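Local coordinates for Non-structural polyprotein (Sindbis virus, PDB 4GUA) that forms the nsP2-nsP3 precursor region in which a cysteine protease is joined to macro and zinc-binding domains, and takes part in alphavirus polyprotein processing, at residues D516-H522 / F533-K539; A283-K287 / D511-D516. All blocks are in the same frame, centred on the assembly; numbering follows the deposited sequence.

Interaction 1 of 2, residues D516-H522 / F533-K539. With SO4 (sulfate ion), chain J.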
ATOM      1  N   ASP A 516      -2.975 -12.016   1.463  1.00 59.83           N
ATOM      2  CA  ASP A 516      -2.986 -10.680   2.037  1.00 54.40           C
ATOM      3  C   ASP A 516      -2.456 -10.662   3.468  1.00 56.14           C
ATOM      4  O   ASP A 516      -2.217  -9.589   4.020  1.00 61.00           O
ATOM      5  CB  ASP A 516      -4.389 -10.081   1.969  1.00 48.82           C
ATOM      6  CG  ASP A 516      -5.447 -11.006   2.522  1.00 57.44           C
ATOM      7  OD1 ASP A 516      -5.243 -12.238   2.509  1.00 67.00           O
ATOM      8  OD2 ASP A 516      -6.504 -10.502   2.950  1.00 59.89           O
ATOM      9  N   GLU A 517      -2.272 -11.838   4.066  1.00 59.12           N
ATOM     10  CA  GLU A 517      -1.681 -11.928   5.401  1.00 58.99           C
ATOM     11  C   GLU A 517      -0.151 -11.901   5.352  1.00 59.21           C
ATOM     12  O   GLU A 517       0.491 -11.316   6.227  1.00 65.91           O
ATOM     13  CB  GLU A 517      -2.189 -13.158   6.147  1.00 62.42           C
ATOM     14  CG  GLU A 517      -1.495 -14.462   5.774  1.00 87.80           C
ATOM     15  CD  GLU A 517      -1.265 -15.395   6.953  1.00 95.92           C
ATOM     16  OE1 GLU A 517      -1.639 -15.046   8.100  1.00 92.55           O
ATOM     17  OE2 GLU A 517      -0.720 -16.494   6.721  1.00 97.83           O
ATOM     18  N   LEU A 518       0.431 -12.472   4.302  1.00 50.54           N
ATOM     19  CA  LEU A 518       1.877 -12.702   4.267  1.00 51.18           C
ATOM     20  C   LEU A 518       2.709 -11.435   4.438  1.00 53.63           C
ATOM     21  O   LEU A 518       2.479 -10.419   3.780  1.00 60.82           O
ATOM     22  CB  LEU A 518       2.283 -13.379   2.955  1.00 53.28           C
ATOM     23  CG  LEU A 518       3.709 -13.937   2.908  1.00 55.78           C
ATOM     24  CD1 LEU A 518       3.924 -15.006   3.977  1.00 53.37           C
ATOM     25  CD2 LEU A 518       4.012 -14.491   1.533  1.00 56.20           C
ATOM     26  N   VAL A 519       3.677 -11.519   5.341  1.00 58.84           N
ATOM     27  CA  VAL A 519       4.612 -10.432   5.589  1.00 60.84           C
ATOM     28  C   VAL A 519       6.016 -10.808   5.133  1.00 56.56           C
ATOM     29  O   VAL A 519       6.498 -11.897   5.413  1.00 55.54           O
ATOM     30  CB  VAL A 519       4.677 -10.089   7.077  1.00 57.32           C
ATOM     31  CG1 VAL A 519       5.786  -9.077   7.325  1.00 58.28           C
ATOM     32  CG2 VAL A 519       3.338  -9.556   7.548  1.00 53.91           C
ATOM     33  N   TRP A 520       6.667  -9.901   4.419  1.00 53.08           N
ATOM     34  CA  TRP A 520       8.017 -10.140   3.950  1.00 57.99           C
ATOM     35  C   TRP A 520       9.003  -9.748   5.044  1.00 64.58           C
ATOM     36  O   TRP A 520       9.020  -8.605   5.483  1.00 68.28           O
ATOM     37  CB  TRP A 520       8.255  -9.330   2.678  1.00 60.02           C
ATOM     38  CG  TRP A 520       9.506  -9.678   1.932  1.00 66.05           C
ATOM     39  CD1 TRP A 520      10.641 -10.240   2.436  1.00 64.32           C
ATOM     40  CD2 TRP A 520       9.750  -9.467   0.536  1.00 70.00           C
ATOM     41  NE1 TRP A 520      11.575 -10.392   1.441  1.00 65.14           N
ATOM     42  CE2 TRP A 520      11.052  -9.927   0.265  1.00 68.12           C
ATOM     43  CE3 TRP A 520       8.992  -8.935  -0.511  1.00 68.45           C
ATOM     44  CZ2 TRP A 520      11.613  -9.872  -1.007  1.00 71.74           C
ATOM     45  CZ3 TRP A 520       9.552  -8.882  -1.775  1.00 66.91           C
ATOM     46  CH2 TRP A 520      10.846  -9.347  -2.012  1.00 68.24           C
ATOM     47  N   ILE A 521       9.844 -10.691   5.461  1.00 69.91           N
ATOM     48  CA  ILE A 521      10.760 -10.464   6.578  1.00 68.07           C
ATOM     49  C   ILE A 521      12.225 -10.565   6.170  1.00 65.12           C
ATOM     50  O   ILE A 521      12.571 -11.170   5.151  1.00 58.51           O
ATOM     51  CB  ILE A 521      10.522 -11.467   7.732  1.00 67.84           C
ATOM     52  CG1 ILE A 521      10.491 -12.905   7.195  1.00 77.58           C
ATOM     53  CG2 ILE A 521       9.240 -11.132   8.477  1.00 61.68           C
ATOM     54  CD1 ILE A 521      10.542 -13.982   8.279  1.00 78.31           C
ATOM     55  N   HIS A 522      13.080  -9.946   6.977  1.00 66.31           N
ATOM     56  CA  HIS A 522      14.523 -10.036   6.792  1.00 53.33           C
ATOM     57  C   HIS A 522      14.983 -11.504   6.879  1.00 59.13           C
ATOM     58  O   HIS A 522      14.462 -12.270   7.691  1.00 75.27           O
ATOM     59  CB  HIS A 522      15.215  -9.188   7.865  1.00 68.36           C
ATOM     60  CG  HIS A 522      16.681  -9.001   7.638  1.00 74.10           C
ATOM     61  ND1 HIS A 522      17.633  -9.762   8.276  1.00 76.48           N
ATOM     62  CD2 HIS A 522      17.356  -8.147   6.833  1.00 78.50           C
ATOM     63  CE1 HIS A 522      18.835  -9.380   7.881  1.00 78.79           C
ATOM     64  NE2 HIS A 522      18.695  -8.403   7.004  1.00 78.75           N
ATOM     65  N   PHE A 533       4.736 -15.556   7.473  1.00 62.43           N
ATOM     66  CA  PHE A 533       5.943 -14.781   7.189  1.00 58.83           C
ATOM     67  C   PHE A 533       6.813 -15.480   6.152  1.00 63.10           C
ATOM     68  O   PHE A 533       6.873 -16.710   6.102  1.00 71.58           O
ATOM     69  CB  PHE A 533       6.754 -14.549   8.463  1.00 54.68           C
ATOM     70  CG  PHE A 533       5.985 -13.867   9.556  1.00 61.73           C
ATOM     71  CD1 PHE A 533       5.882 -12.484   9.586  1.00 62.72           C
ATOM     72  CD2 PHE A 533       5.369 -14.606  10.555  1.00 64.24           C
ATOM     73  CE1 PHE A 533       5.177 -11.848  10.592  1.00 63.10           C
ATOM     74  CE2 PHE A 533       4.661 -13.979  11.568  1.00 64.37           C
ATOM     75  CZ  PHE A 533       4.567 -12.597  11.587  1.00 65.46           C
ATOM     76  N   SER A 534       7.495 -14.684   5.335  1.00 57.84           N
ATOM     77  CA  SER A 534       8.345 -15.214   4.276  1.00 55.46           C
ATOM     78  C   SER A 534       9.566 -14.340   4.006  1.00 62.05           C
ATOM     79  O   SER A 534       9.503 -13.115   4.084  1.00 64.95           O
ATOM     80  CB  SER A 534       7.542 -15.362   2.989  1.00 56.21           C
ATOM     81  OG  SER A 534       8.408 -15.574   1.883  1.00 57.96           O
ATOM     82  N   THR A 535      10.677 -14.994   3.690  1.00 69.22           N
ATOM     83  CA  THR A 535      11.933 -14.327   3.374  1.00 71.97           C
ATOM     84  C   THR A 535      11.986 -13.810   1.939  1.00 72.11           C
ATOM     85  O   THR A 535      12.692 -12.847   1.649  1.00 76.35           O
ATOM     86  CB  THR A 535      13.111 -15.300   3.579  1.00 75.15           C
ATOM     87  OG1 THR A 535      13.252 -15.591   4.974  1.00 75.28           O
ATOM     88  CG2 THR A 535      14.412 -14.717   3.046  1.00 81.74           C
ATOM     89  N   THR A 536      11.282 -14.485   1.037  1.00 70.34           N
ATOM     90  CA  THR A 536      11.316 -14.132  -0.380  1.00 74.21           C
ATOM     91  C   THR A 536      10.154 -13.272  -0.907  1.00 71.06           C
ATOM     92  O   THR A 536      10.212 -12.809  -2.047  1.00 70.95           O
ATOM     93  CB  THR A 536      11.355 -15.416  -1.230  1.00 75.23           C
ATOM     94  OG1 THR A 536      10.124 -16.136  -1.072  1.00 78.23           O
ATOM     95  CG2 THR A 536      12.520 -16.297  -0.802  1.00 69.90           C
ATOM     96  N   LYS A 537       9.122 -13.026  -0.100  1.00 65.01           N
ATOM     97  CA  LYS A 537       7.940 -12.328  -0.613  1.00 60.08           C
ATOM     98  C   LYS A 537       6.959 -11.854   0.469  1.00 60.66           C
ATOM     99  O   LYS A 537       7.116 -12.176   1.647  1.00 57.59           O
ATOM    100  CB  LYS A 537       7.220 -13.247  -1.608  1.00 56.50           C
ATOM    101  CG  LYS A 537       6.816 -14.586  -1.028  1.00 63.29           C
ATOM    102  CD  LYS A 537       6.092 -15.470  -2.044  1.00 71.59           C
ATOM    103  CE  LYS A 537       5.759 -16.847  -1.451  1.00 73.66           C
ATOM    104  NZ  LYS A 537       5.196 -17.801  -2.457  1.00 72.66           N
ATOM    105  N   GLY A 538       5.920 -11.133   0.041  1.00 66.98           N
ATOM    106  CA  GLY A 538       4.939 -10.548   0.946  1.00 69.80           C
ATOM    107  C   GLY A 538       4.975  -9.026   1.076  1.00 68.66           C
ATOM    108  O   GLY A 538       5.690  -8.333   0.349  1.00 67.01           O
ATOM    109  N   LYS A 539       4.154  -8.504   1.983  1.00 61.13           N
ATOM    110  CA  LYS A 539       4.048  -7.066   2.202  1.00 52.68           C
ATOM    111  C   LYS A 539       5.250  -6.515   2.983  1.00 56.92           C
ATOM    112  O   LYS A 539       5.922  -7.245   3.709  1.00 60.72           O
ATOM    113  CB  LYS A 539       2.749  -6.724   2.932  1.00 49.83           C
ATOM    114  CG  LYS A 539       2.748  -7.117   4.403  1.00 53.82           C
ATOM    115  CD  LYS A 539       1.455  -6.714   5.085  1.00 55.72           C
ATOM    116  CE  LYS A 539       0.451  -7.849   5.084  1.00 64.41           C
ATOM    117  NZ  LYS A 539      -0.647  -7.570   6.034  1.00 72.41           N
TER
HETATM  118  S   SO4 J1707      10.774 -18.721   3.727  1.00122.07           S
HETATM  119  O1  SO4 J1707      10.927 -20.171   3.777  1.00124.30           O
HETATM  120  O2  SO4 J1707      10.217 -18.246   4.995  1.00119.95           O
HETATM  121  O3  SO4 J1707      12.085 -18.115   3.512  1.00120.48           O
HETATM  122  O4  SO4 J1707       9.888 -18.376   2.615  1.00122.21           O
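Within seven residues, 533-539 reaches both edges of the short strand 519-520, so V519 is bridged by F533 on one edge and by K539 on the other. On the first edge the pairing is parallel: S534 N donates to V519 O (3.0 Å) and I521 N to S534 O (2.8 Å). On the second, K539 N donates to L518 O (3.1 Å) and W520 N to K539 O (2.8 Å). The intervening turn passes over the W520 side chain: K537 CA makes a CH-pi contact 3.8 Å from the centroid of the six-membered ring, and W520 NE1 gives a weak hydrogen bond to T535 O (2.7 Å). G538 permits this close crossing, since a CB there would lie 2.9 Å from W520 N, and its phi of 110° would press that atom against the preceding carbonyl. This two-stranded parallel sheet belongs to the zinc-binding domain of nsP3; H522 NE2 makes weak hydrogen bonds to the carbonyls of L606 and of the zinc ligand C607. On the face away from W520, F533 CD1 packs on V519 CB (3.7 Å) and I521 CG2 (3.8 Å). L518 packs across S534 and K537: both methyls lie within 4 Å of S534 CB, and CD2 also reaches K537 CG (3.8 Å). S534 OG accepts from T536 N (3.2 Å), an ST turn that starts the crossing, and donates to O4 of a sulfate ion, probably from the crystallisation liquor (3.3 Å). K539 NZ is salt-bridged to D279 and weakly bonded to D516 O (3.3 Å), while E517 pairs with R101.

Interaction 2 of 2, residues A283-K287 / D511-D516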
ATOM      1  N   ALA A 283      -1.503  -7.264  -2.088  1.00 57.32           N
ATOM      2  CA  ALA A 283      -1.171  -8.596  -2.585  1.00 50.79           C
ATOM      3  C   ALA A 283      -1.534  -8.702  -4.060  1.00 52.32           C
ATOM      4  O   ALA A 283      -0.796  -9.267  -4.865  1.00 53.30           O
ATOM      5  CB  ALA A 283      -1.910  -9.648  -1.791  1.00 42.12           C
ATOM      6  N   LEU A 284      -2.679  -8.128  -4.404  1.00 55.56           N
ATOM      7  CA  LEU A 284      -3.195  -8.177  -5.760  1.00 58.29           C
ATOM      8  C   LEU A 284      -2.279  -7.373  -6.668  1.00 57.52           C
ATOM      9  O   LEU A 284      -1.971  -7.781  -7.785  1.00 58.06           O
ATOM     10  CB  LEU A 284      -4.612  -7.609  -5.781  1.00 53.49           C
ATOM     11  CG  LEU A 284      -5.416  -7.790  -7.064  1.00 54.57           C
ATOM     12  CD1 LEU A 284      -5.384  -9.221  -7.564  1.00 57.12           C
ATOM     13  CD2 LEU A 284      -6.835  -7.364  -6.790  1.00 58.22           C
ATOM     14  N   ALA A 285      -1.836  -6.231  -6.162  1.00 57.79           N
ATOM     15  CA  ALA A 285      -1.000  -5.314  -6.920  1.00 57.65           C
ATOM     16  C   ALA A 285       0.372  -5.926  -7.179  1.00 58.68           C
ATOM     17  O   ALA A 285       1.000  -5.655  -8.199  1.00 61.27           O
ATOM     18  CB  ALA A 285      -0.853  -4.010  -6.169  1.00 51.53           C
ATOM     19  N   ARG A 286       0.848  -6.737  -6.243  1.00 57.36           N
ATOM     20  CA  ARG A 286       2.159  -7.350  -6.388  1.00 61.65           C
ATOM     21  C   ARG A 286       2.230  -8.162  -7.693  1.00 65.28           C
ATOM     22  O   ARG A 286       3.310  -8.375  -8.250  1.00 63.54           O
ATOM     23  CB  ARG A 286       2.493  -8.242  -5.178  1.00 63.12           C
ATOM     24  CG  ARG A 286       3.705  -7.738  -4.411  1.00 65.87           C
ATOM     25  CD  ARG A 286       4.176  -8.601  -3.229  1.00 74.85           C
ATOM     26  NE  ARG A 286       3.220  -9.560  -2.674  1.00 75.77           N
ATOM     27  CZ  ARG A 286       2.373  -9.298  -1.682  1.00 74.54           C
ATOM     28  NH1 ARG A 286       2.315  -8.087  -1.142  1.00 82.15           N
ATOM     29  NH2 ARG A 286       1.563 -10.248  -1.238  1.00 61.74           N
ATOM     30  N   LYS A 287       1.073  -8.609  -8.180  1.00 63.78           N
ATOM     31  CA  LYS A 287       1.010  -9.445  -9.379  1.00 60.80           C
ATOM     32  C   LYS A 287       1.086  -8.678 -10.704  1.00 61.46           C
ATOM     33  O   LYS A 287       1.149  -9.296 -11.771  1.00 64.51           O
ATOM     34  CB  LYS A 287      -0.277 -10.271  -9.370  1.00 58.98           C
ATOM     35  CG  LYS A 287      -0.403 -11.206  -8.190  1.00 57.72           C
ATOM     36  CD  LYS A 287      -1.702 -11.987  -8.222  1.00 56.78           C
ATOM     37  CE  LYS A 287      -1.844 -12.871  -6.988  1.00 57.62           C
ATOM     38  NZ  LYS A 287      -0.704 -13.807  -6.819  1.00 55.23           N
ATOM     39  N   ASP A 511       0.947 -19.790  -9.417  1.00 81.08           N
ATOM     40  CA  ASP A 511       0.046 -19.789  -8.263  1.00 82.17           C
ATOM     41  C   ASP A 511      -0.625 -18.428  -8.107  1.00 78.02           C
ATOM     42  O   ASP A 511       0.017 -17.421  -7.808  1.00 74.33           O
ATOM     43  CB  ASP A 511       0.791 -20.148  -6.978  1.00 82.78           C
ATOM     44  CG  ASP A 511      -0.152 -20.426  -5.819  1.00 81.67           C
ATOM     45  OD1 ASP A 511      -1.330 -20.010  -5.896  1.00 75.63           O
ATOM     46  OD2 ASP A 511       0.281 -21.067  -4.837  1.00 85.09           O
ATOM     47  N   MET A 512      -1.939 -18.432  -8.278  1.00 74.96           N
ATOM     48  CA  MET A 512      -2.710 -17.212  -8.429  1.00 67.31           C
ATOM     49  C   MET A 512      -3.364 -16.734  -7.135  1.00 65.18           C
ATOM     50  O   MET A 512      -4.117 -15.762  -7.146  1.00 63.50           O
ATOM     51  CB  MET A 512      -3.769 -17.423  -9.514  1.00 67.86           C
ATOM     52  CG  MET A 512      -3.825 -16.315 -10.546  1.00 74.24           C
ATOM     53  SD  MET A 512      -2.249 -15.985 -11.365  1.00 77.85           S
ATOM     54  CE  MET A 512      -2.749 -15.991 -13.083  1.00 91.23           C
ATOM     55  N   GLU A 513      -3.101 -17.414  -6.026  1.00 71.88           N
ATOM     56  CA  GLU A 513      -3.739 -17.054  -4.767  1.00 79.07           C
ATOM     57  C   GLU A 513      -3.287 -15.644  -4.351  1.00 75.38           C
ATOM     58  O   GLU A 513      -2.142 -15.245  -4.595  1.00 74.04           O
ATOM     59  CB  GLU A 513      -3.421 -18.092  -3.680  1.00 88.18           C
ATOM     60  CG  GLU A 513      -4.582 -18.368  -2.706  1.00 98.15           C
ATOM     61  CD  GLU A 513      -5.663 -19.325  -3.291  1.00101.11           C
ATOM     62  OE1 GLU A 513      -5.323 -20.193  -4.135  1.00 98.70           O
ATOM     63  OE2 GLU A 513      -6.859 -19.179  -2.934  1.00 95.03           O
ATOM     64  N   ILE A 514      -4.188 -14.893  -3.726  1.00 63.06           N
ATOM     65  CA  ILE A 514      -3.850 -13.578  -3.198  1.00 53.00           C
ATOM     66  C   ILE A 514      -3.609 -13.710  -1.703  1.00 54.11           C
ATOM     67  O   ILE A 514      -4.561 -13.807  -0.927  1.00 55.61           O
ATOM     68  CB  ILE A 514      -5.050 -12.617  -3.406  1.00 50.30           C
ATOM     69  CG1 ILE A 514      -5.361 -12.473  -4.895  1.00 49.65           C
ATOM     70  CG2 ILE A 514      -4.789 -11.253  -2.789  1.00 47.83           C
ATOM     71  CD1 ILE A 514      -6.710 -11.854  -5.173  1.00 47.63           C
ATOM     72  N   ASP A 515      -2.353 -13.649  -1.269  1.00 56.01           N
ATOM     73  CA  ASP A 515      -2.092 -13.833   0.152  1.00 63.62           C
ATOM     74  C   ASP A 515      -1.931 -12.458   0.770  1.00 59.70           C
ATOM     75  O   ASP A 515      -0.886 -11.831   0.657  1.00 60.27           O
ATOM     76  CB  ASP A 515      -0.812 -14.652   0.361  1.00 71.19           C
ATOM     77  CG  ASP A 515      -0.692 -15.208   1.772  1.00 76.64           C
ATOM     78  OD1 ASP A 515      -1.505 -14.824   2.639  1.00 80.11           O
ATOM     79  OD2 ASP A 515       0.213 -16.039   2.012  1.00 74.90           O
ATOM     80  N   ASP A 516      -2.975 -12.016   1.463  1.00 59.83           N
ATOM     81  CA  ASP A 516      -2.986 -10.680   2.037  1.00 54.40           C
ATOM     82  C   ASP A 516      -2.456 -10.662   3.468  1.00 56.14           C
ATOM     83  O   ASP A 516      -2.217  -9.589   4.020  1.00 61.00           O
ATOM     84  CB  ASP A 516      -4.389 -10.081   1.969  1.00 48.82           C
ATOM     85  CG  ASP A 516      -5.447 -11.006   2.522  1.00 57.44           C
ATOM     86  OD1 ASP A 516      -5.243 -12.238   2.509  1.00 67.00           O
ATOM     87  OD2 ASP A 516      -6.504 -10.502   2.950  1.00 59.89           O
TER
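K287 leaves the end region of helix 275-286 with chi1 at m and chi2 and chi3 both t, so the arm is extended up to CE, and chi4 (m) turns NZ to 3.0 Å from E513 O, where it donates a hydrogen bond. The same NZ also donates to N314. I514 (m, t) turns its side chain along the helix: CG2 meets A283 CB at 3.4 Å and CD1 meets L284 CD1 at 3.8 Å. A283 CB also lies 3.4 Å from D515 O, so the small alanine lets the backbone come close. R286 has chi1 and chi3 outside the usual wells, and its guanidinium edge faces D515 O. D511 (t) folds back, OD1 accepting from E513 N (3.1 Å) in an Asx turn. The helix belongs to a domain whose sheet order, 3-2-1-4-5-7-6, is that of Rossmann-like methyltransferases; 511-516 runs alongside the helix in roughly the opposite direction. The lysine charge is thus met by neutral oxygens, E513 O and N314 OD1, rather than by a carboxylate, beside an apolar patch.

In interaction 2 the segment 511-516 lies against helix 275-286 of the methyltransferase-like domain, and interaction 1 follows at once along the chain; their centres are 12 Å apart. D516 is common to both: it ends the run beside A283, its carbonyl takes a weak hydrogen bond from K539 NZ, and its carboxylate is salt-bridged to K249. Direct packing joins them too, with R286 NH1 3.6 Å from both G538 C and K539 N, so the arginine lies against the point where 533-539 finishes its crossing. Through D279, K539 of interaction 1 reaches the helix of interaction 2. Interaction 1 also touches the zinc-site region, by the weak bond from H522 to the main chain at C607.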